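Side-chain contacts in EvdO1 (PDB 4XBZ), which probably acts as a non-haem iron, 2-oxoglutarate-dependent oxygenase performing an oxidative cyclization in orthosomycin biosynthesis: residues G123-L128 with Q290-E295; Q73-A78 with R116-L121; D167-V172 with N239-H244; W159-G164 with W203-L208. All coordinates share one frame; numbering follows the deposited sequence.

The four contacts form two clusters in a double-stranded beta-helix fold. Contacts 1 and 2, with centres about 14 Å apart, tie together helices 66-86, 116-121, 125-134 and 275-293, which pack beside the larger sheet; Arg292 of contact 1 donates a hydrogen bond to the carbonyl of Met120 in contact 2. Contacts 3 and 4 lie about 7 Å apart between centres, share the nickel ion and both reach the second subunit. The centres of contacts 1 and 4 are about 34 Å apart, on opposite sides of the chain's centre. Along the sequence contact 2 closes before contact 1 opens, contact 1 encloses the other two, and contacts 3 and 4 interleave at the metal.

Contact 1: residues G123-L128 with Q290-E295; sequences GHPLLL and QMRANE
Arg292 reaches from the end of helix 275-293 across to Gly123, His124 and Pro125, and its side chain accounts for more than half of the buried surface. CG stands anti to the backbone N (chi1 180°) and the chain then runs extended to NE, which carries the guanidinium the full length of the side chain to the turn ahead of helix 125-134. On the way Arg292 CD passes the carbonyl oxygen of Gly123 at 3.5 Å. The two backbones come closest here, with 6.4 Å between Gly123 CA and Arg292 CA.

One face of the guanidinium lies against His124 CA, which sits toward its rim. The imidazole meets the group obliquely, the two planes 42° apart, and the closest approach is from NH2 of Arg292 to CD2 of His124, 3.3 Å. Pro125 adds its ring carbon CD, 3.5 Å from Arg292 NE. His124 is the N-cap residue of helix 125-134; its ND1 accepts, in the ring plane, from Leu126 N at 3.1 Å.

The charge of Arg292 is met on several sides: NH2 forms a salt bridge with Glu68, NE another with Glu301, and NH1 donates a hydrogen bond to the carbonyl of Met120, while Phe298 makes a cation-pi contact. The arginine thus links helix 275-293 to helices 66-86 and 116-121 as well as to the start of helix 125-134, whose Leu127 and Leu128 pack on strand 256-263 of the larger sheet.

Contact 2: residues Q73-A78 with R116-L121; sequences QEAGRA and RPIAML
Ile118 holds CG1 anti to its carbonyl carbon (chi1 -63°), beside the backbone N, and this rotation presents the CG1 methylene to the methyl of Ala75; the other branch, CG2, stands anti to the backbone N. The distance from Ile118 CG1 to Ala75 CB is 4.2 Å. Pro117 comes to the same methyl with its ring, the nearest atom being CG, 4.1 Å from Ala75 CB. The alanine is thus touched by two consecutive residues of helix 116-121, and the contact is wholly apolar. Ala75 CA and Pro117 CA are 6.7 Å apart, a close approach of two helices made possible by the small side chain.

Both helices belong to the helical layer that flanks the larger sheet of the double-stranded beta-helix. Ile118 also packs on Ile257 of strand 256-263, and Leu121 packs on Ile257 and Phe259 of that strand.

One turn of helix 66-86 is braced by a salt bridge between Glu74 and Arg77, away from the contact. Arg77 NE points at Glu74 OE1 over 3.0 Å with a straight N-H...O angle of 179°, meeting the carboxylate on its syn side but 28° out of the carboxylate plane.

Contact 3: residues D167-V172 with N239-H244; sequences DNAVGV and NILTLH. With NI (nickel (II) ion), chain I.
A single side chain, Leu241, makes the whole of this contact, CD1 lying against Ala169 O and Val170, CD2 against the methyl of Ala169. It belongs to the link between strands 235-239 and 244-246, which leads from the larger to the smaller sheet of the double-stranded beta-helix. Its CG is anti to the carbonyl carbon (chi1 -61°), which carries the methyls to helix 169-173. Leu241 CD1 lies 3.5 Å from the carbonyl oxygen of Ala169, and Leu241 CD2 is 3.9 Å from Ala169 CB. Val170 CG2 approaches Leu241 CD1 at 4.2 Å.

The leucine is presented by a type I turn from Asn239 to Thr242, over whose start an Asx turn is laid: Asn239 OD1 accepts from Leu241 N over 2.9 Å, the donor standing above the carbonyl plane. Asn239 ND2 is bound by the carbonyl of Thr173, so the same amide joins the turn to the end of the helix. Val170 also packs on Gln269 of the second subunit.

Beyond the turn, His244 ND1 donates to Thr242 O at 2.8 Å, nearly in the ring plane, which restrains the imidazole and directs its NE2 at the nickel ion, 2.3 Å away.

Contact 4: residues W159-G164 with W203-L208; sequences WHRDAG and WGDDRL. With NI (nickel (II) ion), chain I.
Arg161 carries the contact to Trp203 and Leu208, while its neighbours along segment 159-164 look elsewhere. Trp159, on strand 157-160, packs on Leu215 farther along helix 205-217. His160 turns away from segment 203-208 and binds the nickel ion through NE2 at 2.4 Å; its ND1 donates to the carbonyl of Ala158.

Arg161 points the other way, at the X position of the His-X-Asp part of a facial triad, closed by His244, as in the iron-dependent oxygenases of this family; nickel probably stands in for iron. Its CG is anti to the carbonyl carbon (chi1 -81°) and the chain is extended as far as NE, taking the aliphatic part slantwise across the methyls of Leu208, with Arg161 CD 3.6 Å from Leu208 CD2. Leu208 CD1 sits over one face of the guanidinium, toward the rim, 3.5 Å from Arg161 NE. Arg161 NH2 donates to Trp203 O at 3.0 Å, on a lone pair in the carbonyl plane, though the oxygen is 20° out of the guanidinium plane. NE donates to the carbonyl of Leu241, its strongest polar partner, and NH2 also to that of Ser200. A water accepts from NH1 and donates to both Trp203 O and Asp205 OD1, bridging the charges where Arg161 NH1 and Asp205 OD1 remain 4.3 Å apart. Trp203 in turn has Arg207 over its indole, and Arg207 forms a salt bridge with Glu310 of the second subunit.

Asp162 OD1 is 2.4 Å from the nickel ion, and OD2 accepts from His238 NE2. The carbonyls of Ala163 and Gly164 both accept hydrogen bonds from Arg262.

Contact 1: residues G123-L128 with Q290-E295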
# COMPACT_ATOMS: atom_id res chain seq x y z
N GLY A 123 -14.60 10.83 -9.00
CA GLY A 123 -13.57 11.80 -8.64
C GLY A 123 -13.63 12.25 -7.19
O GLY A 123 -12.99 13.22 -6.81
N HIS A 124 -14.43 11.55 -6.39
CA HIS A 124 -14.64 11.87 -4.97
C HIS A 124 -13.32 11.86 -4.21
O HIS A 124 -12.69 10.81 -4.08
CB HIS A 124 -15.63 10.88 -4.35
CG HIS A 124 -16.12 11.26 -2.99
ND1 HIS A 124 -15.28 11.55 -1.94
CD2 HIS A 124 -17.38 11.36 -2.50
CE1 HIS A 124 -15.99 11.83 -0.86
NE2 HIS A 124 -17.27 11.72 -1.17
N PRO A 125 -12.92 13.03 -3.66
CA PRO A 125 -11.60 13.27 -3.08
C PRO A 125 -11.31 12.45 -1.82
O PRO A 125 -10.14 12.15 -1.58
CB PRO A 125 -11.63 14.77 -2.77
CG PRO A 125 -13.09 15.07 -2.55
CD PRO A 125 -13.83 14.18 -3.49
N LEU A 126 -12.32 12.09 -1.03
CA LEU A 126 -12.08 11.23 0.13
C LEU A 126 -11.80 9.80 -0.34
O LEU A 126 -10.88 9.13 0.16
CB LEU A 126 -13.26 11.26 1.11
CG LEU A 126 -13.51 12.57 1.87
CD1 LEU A 126 -14.53 12.40 2.99
CD2 LEU A 126 -12.21 13.17 2.41
N LEU A 127 -12.59 9.34 -1.30
CA LEU A 127 -12.36 8.04 -1.92
C LEU A 127 -10.93 7.94 -2.50
O LEU A 127 -10.18 7.01 -2.16
CB LEU A 127 -13.41 7.78 -3.01
CG LEU A 127 -13.30 6.53 -3.87
CD1 LEU A 127 -13.16 5.28 -3.02
CD2 LEU A 127 -14.50 6.41 -4.84
N LEU A 128 -10.57 8.90 -3.34
CA LEU A 128 -9.26 8.89 -4.01
C LEU A 128 -8.05 9.09 -3.07
O LEU A 128 -6.99 8.49 -3.28
CB LEU A 128 -9.25 9.94 -5.10
CG LEU A 128 -10.26 9.73 -6.22
CD1 LEU A 128 -10.28 10.95 -7.13
CD2 LEU A 128 -9.90 8.47 -7.02
N GLN A 290 -12.15 16.88 -12.40
CA GLN A 290 -12.42 18.25 -12.83
C GLN A 290 -13.91 18.60 -12.82
O GLN A 290 -14.30 19.64 -12.30
CB GLN A 290 -11.84 18.49 -14.23
CG GLN A 290 -11.49 19.95 -14.49
CD GLN A 290 -10.75 20.14 -15.80
OE1 GLN A 290 -11.30 19.93 -16.88
NE2 GLN A 290 -9.47 20.52 -15.70
N MET A 291 -14.76 17.75 -13.39
CA MET A 291 -16.18 18.08 -13.37
C MET A 291 -16.75 18.03 -11.95
O MET A 291 -17.74 18.71 -11.66
CB MET A 291 -16.99 17.18 -14.31
CG MET A 291 -16.58 15.73 -14.37
SD MET A 291 -17.46 14.87 -15.70
CE MET A 291 -19.09 14.78 -14.98
N ARG A 292 -16.13 17.28 -11.05
CA ARG A 292 -16.60 17.30 -9.67
C ARG A 292 -16.23 18.64 -9.03
O ARG A 292 -16.95 19.16 -8.17
CB ARG A 292 -16.05 16.12 -8.87
CG ARG A 292 -16.53 16.12 -7.43
CD ARG A 292 -16.00 14.98 -6.58
NE ARG A 292 -16.67 14.98 -5.28
CZ ARG A 292 -17.67 14.16 -4.96
NH1 ARG A 292 -18.10 13.25 -5.83
NH2 ARG A 292 -18.23 14.24 -3.77
N ALA A 293 -15.12 19.21 -9.49
CA ALA A 293 -14.64 20.50 -9.01
C ALA A 293 -15.52 21.66 -9.47
O ALA A 293 -15.89 22.53 -8.67
CB ALA A 293 -13.20 20.72 -9.47
N ASN A 294 -15.86 21.67 -10.75
CA ASN A 294 -16.74 22.68 -11.34
C ASN A 294 -18.23 22.44 -11.07
O ASN A 294 -19.10 23.03 -11.72
CB ASN A 294 -16.52 22.75 -12.86
CG ASN A 294 -15.06 22.99 -13.22
OD1 ASN A 294 -14.34 23.67 -12.48
ND2 ASN A 294 -14.63 22.45 -14.35
N GLU A 295 -18.52 21.55 -10.13
CA GLU A 295 -19.90 21.32 -9.70
C GLU A 295 -20.18 22.10 -8.42
O GLU A 295 -19.56 21.84 -7.38
CB GLU A 295 -20.14 19.83 -9.46
CG GLU A 295 -21.56 19.50 -9.03
CD GLU A 295 -22.57 19.66 -10.16
OE1 GLU A 295 -22.16 19.76 -11.34
OE2 GLU A 295 -23.78 19.68 -9.86

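Contact 2: residues Q73-A78 with R116-L121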
# COMPACT_ATOMS: atom_id res chain seq x y z
N GLN A 73 -28.15 7.44 -5.85
CA GLN A 73 -29.27 6.50 -5.79
C GLN A 73 -30.20 6.66 -6.99
O GLN A 73 -30.70 5.67 -7.51
CB GLN A 73 -30.08 6.68 -4.49
CG GLN A 73 -29.49 5.95 -3.31
CD GLN A 73 -30.01 6.46 -1.98
OE1 GLN A 73 -30.42 7.63 -1.86
NE2 GLN A 73 -30.01 5.60 -0.96
N GLU A 74 -30.44 7.90 -7.42
CA GLU A 74 -31.40 8.18 -8.50
C GLU A 74 -30.77 7.86 -9.84
O GLU A 74 -31.46 7.43 -10.77
CB GLU A 74 -31.87 9.64 -8.46
CG GLU A 74 -32.63 10.12 -9.71
CD GLU A 74 -33.89 9.29 -10.04
OE1 GLU A 74 -34.56 8.77 -9.12
OE2 GLU A 74 -34.21 9.16 -11.25
N ALA A 75 -29.46 8.05 -9.94
CA ALA A 75 -28.74 7.66 -11.15
C ALA A 75 -28.74 6.13 -11.28
O ALA A 75 -28.86 5.59 -12.38
CB ALA A 75 -27.32 8.22 -11.14
N GLY A 76 -28.63 5.45 -10.15
CA GLY A 76 -28.72 4.00 -10.14
C GLY A 76 -30.08 3.50 -10.60
O GLY A 76 -30.16 2.59 -11.42
N ARG A 77 -31.15 4.10 -10.09
CA ARG A 77 -32.49 3.71 -10.48
C ARG A 77 -32.67 3.91 -11.99
O ARG A 77 -33.15 3.03 -12.70
CB ARG A 77 -33.54 4.50 -9.72
CG ARG A 77 -34.97 4.06 -10.05
CD ARG A 77 -35.98 5.16 -9.78
NE ARG A 77 -35.70 6.35 -10.58
CZ ARG A 77 -35.91 6.44 -11.89
NH1 ARG A 77 -36.39 5.41 -12.58
NH2 ARG A 77 -35.63 7.57 -12.53
N ALA A 78 -32.22 5.07 -12.46
CA ALA A 78 -32.29 5.40 -13.87
C ALA A 78 -31.61 4.36 -14.74
O ALA A 78 -32.12 3.99 -15.79
CB ALA A 78 -31.68 6.77 -14.11
N ARG A 116 -23.73 11.04 -15.23
CA ARG A 116 -22.89 12.12 -14.74
C ARG A 116 -22.70 12.13 -13.21
O ARG A 116 -21.59 12.42 -12.73
CB ARG A 116 -23.46 13.47 -15.22
CG ARG A 116 -22.52 14.66 -14.99
CD ARG A 116 -23.08 15.99 -15.51
NE ARG A 116 -22.37 17.11 -14.90
CZ ARG A 116 -21.26 17.64 -15.38
NH1 ARG A 116 -20.73 17.16 -16.49
NH2 ARG A 116 -20.67 18.66 -14.75
N PRO A 117 -23.76 11.80 -12.43
CA PRO A 117 -23.48 11.80 -10.99
C PRO A 117 -22.47 10.72 -10.57
O PRO A 117 -21.78 10.88 -9.56
CB PRO A 117 -24.85 11.52 -10.37
CG PRO A 117 -25.81 12.02 -11.38
CD PRO A 117 -25.20 11.67 -12.70
N ILE A 118 -22.38 9.65 -11.35
CA ILE A 118 -21.47 8.56 -11.02
C ILE A 118 -20.01 8.87 -11.46
O ILE A 118 -19.05 8.53 -10.76
CB ILE A 118 -21.98 7.24 -11.63
CG1 ILE A 118 -23.34 6.89 -11.01
CG2 ILE A 118 -20.99 6.12 -11.41
CD1 ILE A 118 -23.90 5.54 -11.46
N ALA A 119 -19.85 9.56 -12.60
CA ALA A 119 -18.54 10.05 -13.01
C ALA A 119 -17.94 10.98 -11.95
O ALA A 119 -16.77 10.86 -11.58
CB ALA A 119 -18.63 10.77 -14.35
N MET A 120 -18.75 11.90 -11.44
CA MET A 120 -18.31 12.79 -10.37
C MET A 120 -17.99 12.01 -9.09
O MET A 120 -17.07 12.37 -8.34
CB MET A 120 -19.37 13.87 -10.11
CG MET A 120 -19.61 14.81 -11.32
SD MET A 120 -20.36 16.42 -10.94
CE MET A 120 -21.95 15.92 -10.28
N LEU A 121 -18.76 10.96 -8.83
CA LEU A 121 -18.48 10.06 -7.71
C LEU A 121 -17.09 9.46 -7.91
O LEU A 121 -16.34 9.27 -6.95
CB LEU A 121 -19.54 8.96 -7.60
CG LEU A 121 -19.33 7.85 -6.55
CD1 LEU A 121 -19.23 8.42 -5.14
CD2 LEU A 121 -20.45 6.80 -6.63

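Contact 3: residues D167-V172 with N239-H244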
# COMPACT_ATOMS: atom_id res chain seq x y z
N ASP A 167 0.41 -14.04 -12.00
CA ASP A 167 1.27 -15.06 -11.42
C ASP A 167 1.81 -14.51 -10.11
O ASP A 167 2.08 -13.31 -10.02
CB ASP A 167 2.41 -15.42 -12.36
CG ASP A 167 1.95 -16.17 -13.58
OD1 ASP A 167 0.96 -16.93 -13.47
OD2 ASP A 167 2.56 -15.98 -14.65
N ASN A 168 1.97 -15.38 -9.12
CA ASN A 168 2.47 -14.99 -7.80
C ASN A 168 1.62 -13.87 -7.21
O ASN A 168 2.13 -12.86 -6.71
CB ASN A 168 3.95 -14.57 -7.88
CG ASN A 168 4.82 -15.62 -8.55
OD1 ASN A 168 5.00 -16.72 -8.03
ND2 ASN A 168 5.39 -15.27 -9.71
N ALA A 169 0.30 -14.08 -7.26
CA ALA A 169 -0.65 -13.03 -6.95
C ALA A 169 -0.42 -12.46 -5.55
O ALA A 169 -0.43 -11.25 -5.36
CB ALA A 169 -2.08 -13.55 -7.10
N VAL A 170 -0.21 -13.33 -4.58
CA VAL A 170 -0.00 -12.89 -3.20
C VAL A 170 1.29 -12.09 -3.03
O VAL A 170 1.30 -11.06 -2.36
CB VAL A 170 -0.01 -14.09 -2.24
CG1 VAL A 170 0.45 -13.67 -0.82
CG2 VAL A 170 -1.41 -14.74 -2.24
N GLY A 171 2.37 -12.54 -3.65
CA GLY A 171 3.59 -11.74 -3.68
C GLY A 171 3.31 -10.35 -4.23
O GLY A 171 3.73 -9.35 -3.66
N VAL A 172 2.56 -10.28 -5.33
CA VAL A 172 2.30 -9.02 -5.99
C VAL A 172 1.38 -8.07 -5.22
O VAL A 172 1.65 -6.87 -5.15
CB VAL A 172 1.69 -9.25 -7.38
CG1 VAL A 172 1.46 -7.92 -8.09
CG2 VAL A 172 2.61 -10.13 -8.19
N ASN A 239 -9.68 -6.26 -0.93
CA ASN A 239 -8.61 -6.86 -1.69
C ASN A 239 -9.20 -7.95 -2.57
O ASN A 239 -9.96 -8.79 -2.08
CB ASN A 239 -7.59 -7.44 -0.72
CG ASN A 239 -6.33 -7.92 -1.40
OD1 ASN A 239 -6.35 -8.38 -2.54
ND2 ASN A 239 -5.22 -7.84 -0.67
N ILE A 240 -8.86 -7.93 -3.86
CA ILE A 240 -9.43 -8.90 -4.81
C ILE A 240 -9.02 -10.34 -4.47
O ILE A 240 -9.64 -11.29 -4.96
CB ILE A 240 -9.01 -8.58 -6.26
CG1 ILE A 240 -7.49 -8.46 -6.36
CG2 ILE A 240 -9.66 -7.27 -6.74
CD1 ILE A 240 -6.91 -9.03 -7.60
N LEU A 241 -7.98 -10.50 -3.65
CA LEU A 241 -7.51 -11.81 -3.23
C LEU A 241 -8.23 -12.32 -1.97
O LEU A 241 -8.05 -13.47 -1.55
CB LEU A 241 -5.99 -11.78 -2.97
CG LEU A 241 -5.07 -11.40 -4.15
CD1 LEU A 241 -3.57 -11.44 -3.78
CD2 LEU A 241 -5.35 -12.32 -5.30
N THR A 242 -9.02 -11.45 -1.34
CA THR A 242 -9.81 -11.89 -0.20
C THR A 242 -10.99 -12.72 -0.68
O THR A 242 -11.79 -12.25 -1.49
CB THR A 242 -10.34 -10.72 0.64
OG1 THR A 242 -9.24 -9.86 1.00
CG2 THR A 242 -11.03 -11.24 1.90
N LEU A 243 -11.06 -13.95 -0.20
CA LEU A 243 -12.18 -14.84 -0.48
C LEU A 243 -13.49 -14.24 0.04
O LEU A 243 -13.57 -13.85 1.20
CB LEU A 243 -11.94 -16.22 0.14
CG LEU A 243 -12.82 -17.34 -0.41
CD1 LEU A 243 -12.53 -17.55 -1.89
CD2 LEU A 243 -12.62 -18.64 0.36
N HIS A 244 -14.49 -14.14 -0.83
CA HIS A 244 -15.80 -13.64 -0.41
C HIS A 244 -16.97 -14.30 -1.13
O HIS A 244 -16.80 -14.97 -2.15
CB HIS A 244 -15.89 -12.12 -0.57
CG HIS A 244 -15.58 -11.63 -1.95
ND1 HIS A 244 -14.31 -11.70 -2.49
CD2 HIS A 244 -16.36 -11.05 -2.89
CE1 HIS A 244 -14.32 -11.19 -3.71
NE2 HIS A 244 -15.55 -10.79 -3.97
NI NI I . -16.46 -10.55 -6.11

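Contact 4: residues W159-G164 with W203-L208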
# COMPACT_ATOMS: atom_id res chain seq x y z
N TRP A 159 -18.20 -18.60 -2.92
CA TRP A 159 -16.91 -18.09 -2.47
C TRP A 159 -15.87 -18.04 -3.59
O TRP A 159 -15.60 -19.03 -4.28
CB TRP A 159 -16.38 -18.95 -1.33
CG TRP A 159 -17.26 -18.97 -0.13
CD1 TRP A 159 -18.20 -19.91 0.17
CD2 TRP A 159 -17.27 -18.02 0.93
NE1 TRP A 159 -18.80 -19.60 1.36
CE2 TRP A 159 -18.25 -18.44 1.86
CE3 TRP A 159 -16.55 -16.85 1.20
CZ2 TRP A 159 -18.52 -17.74 3.03
CZ3 TRP A 159 -16.83 -16.15 2.37
CH2 TRP A 159 -17.81 -16.60 3.27
N HIS A 160 -15.27 -16.87 -3.75
CA HIS A 160 -14.35 -16.67 -4.86
C HIS A 160 -13.39 -15.53 -4.56
O HIS A 160 -13.67 -14.66 -3.73
CB HIS A 160 -15.14 -16.37 -6.14
CG HIS A 160 -15.84 -15.05 -6.11
ND1 HIS A 160 -16.92 -14.80 -5.29
CD2 HIS A 160 -15.59 -13.89 -6.76
CE1 HIS A 160 -17.32 -13.55 -5.46
NE2 HIS A 160 -16.53 -12.97 -6.34
N ARG A 161 -12.26 -15.55 -5.25
CA ARG A 161 -11.43 -14.37 -5.42
C ARG A 161 -11.85 -13.66 -6.69
O ARG A 161 -12.38 -14.29 -7.61
CB ARG A 161 -9.95 -14.75 -5.50
CG ARG A 161 -9.27 -15.01 -4.18
CD ARG A 161 -7.78 -15.28 -4.42
NE ARG A 161 -7.02 -15.23 -3.17
CZ ARG A 161 -5.81 -15.76 -3.01
NH1 ARG A 161 -5.22 -16.39 -4.02
NH2 ARG A 161 -5.19 -15.66 -1.84
N ASP A 162 -11.62 -12.35 -6.75
CA ASP A 162 -11.82 -11.61 -7.98
C ASP A 162 -10.59 -11.83 -8.87
O ASP A 162 -9.52 -12.15 -8.37
CB ASP A 162 -12.05 -10.12 -7.68
CG ASP A 162 -13.37 -9.89 -6.94
OD1 ASP A 162 -14.36 -10.56 -7.28
OD2 ASP A 162 -13.43 -9.04 -6.02
N ALA A 163 -10.75 -11.69 -10.19
CA ALA A 163 -9.64 -12.01 -11.10
C ALA A 163 -8.51 -10.99 -11.01
O ALA A 163 -8.70 -9.81 -11.30
CB ALA A 163 -10.13 -12.10 -12.53
N GLY A 164 -7.33 -11.46 -10.63
CA GLY A 164 -6.15 -10.61 -10.64
C GLY A 164 -5.38 -10.68 -11.94
O GLY A 164 -4.76 -9.70 -12.35
N TRP A 203 -3.43 -16.38 1.30
CA TRP A 203 -3.43 -17.83 1.13
C TRP A 203 -2.81 -18.25 -0.20
O TRP A 203 -3.10 -17.66 -1.24
CB TRP A 203 -4.86 -18.41 1.22
CG TRP A 203 -5.49 -18.34 2.58
CD1 TRP A 203 -4.93 -17.88 3.73
CD2 TRP A 203 -6.82 -18.75 2.92
NE1 TRP A 203 -5.82 -17.97 4.77
CE2 TRP A 203 -6.99 -18.51 4.30
CE3 TRP A 203 -7.89 -19.30 2.19
CZ2 TRP A 203 -8.18 -18.79 4.97
CZ3 TRP A 203 -9.06 -19.58 2.85
CH2 TRP A 203 -9.20 -19.32 4.23
N GLY A 204 -1.97 -19.28 -0.16
CA GLY A 204 -1.47 -19.87 -1.39
C GLY A 204 -2.62 -20.49 -2.17
O GLY A 204 -3.69 -20.68 -1.63
N ASP A 205 -2.39 -20.78 -3.45
CA ASP A 205 -3.43 -21.34 -4.31
C ASP A 205 -4.06 -22.62 -3.74
O ASP A 205 -5.28 -22.78 -3.82
CB ASP A 205 -2.86 -21.62 -5.70
CG ASP A 205 -2.68 -20.34 -6.51
OD1 ASP A 205 -2.64 -19.26 -5.89
OD2 ASP A 205 -2.57 -20.41 -7.75
N ASP A 206 -3.25 -23.50 -3.17
CA ASP A 206 -3.73 -24.80 -2.67
C ASP A 206 -4.75 -24.62 -1.55
O ASP A 206 -5.85 -25.19 -1.59
CB ASP A 206 -2.58 -25.65 -2.14
CG ASP A 206 -1.30 -25.42 -2.90
OD1 ASP A 206 -1.38 -25.19 -4.13
OD2 ASP A 206 -0.22 -25.43 -2.25
N ARG A 207 -4.37 -23.83 -0.55
CA ARG A 207 -5.26 -23.55 0.55
C ARG A 207 -6.54 -22.86 0.06
O ARG A 207 -7.64 -23.22 0.46
CB ARG A 207 -4.55 -22.69 1.60
CG ARG A 207 -5.39 -22.46 2.84
CD ARG A 207 -4.64 -21.76 3.94
NE ARG A 207 -5.55 -21.48 5.05
CZ ARG A 207 -5.18 -21.02 6.24
NH1 ARG A 207 -3.91 -20.79 6.51
NH2 ARG A 207 -6.11 -20.80 7.17
N LEU A 208 -6.40 -21.86 -0.82
CA LEU A 208 -7.57 -21.13 -1.29
C LEU A 208 -8.53 -22.02 -2.08
O LEU A 208 -9.74 -22.02 -1.82
CB LEU A 208 -7.16 -19.95 -2.17
CG LEU A 208 -8.42 -19.11 -2.40
CD1 LEU A 208 -8.46 -17.90 -1.45
CD2 LEU A 208 -8.58 -18.71 -3.86
NI NI I . -16.46 -10.55 -6.11
O HOH W 1 -2.48 -17.68 -3.72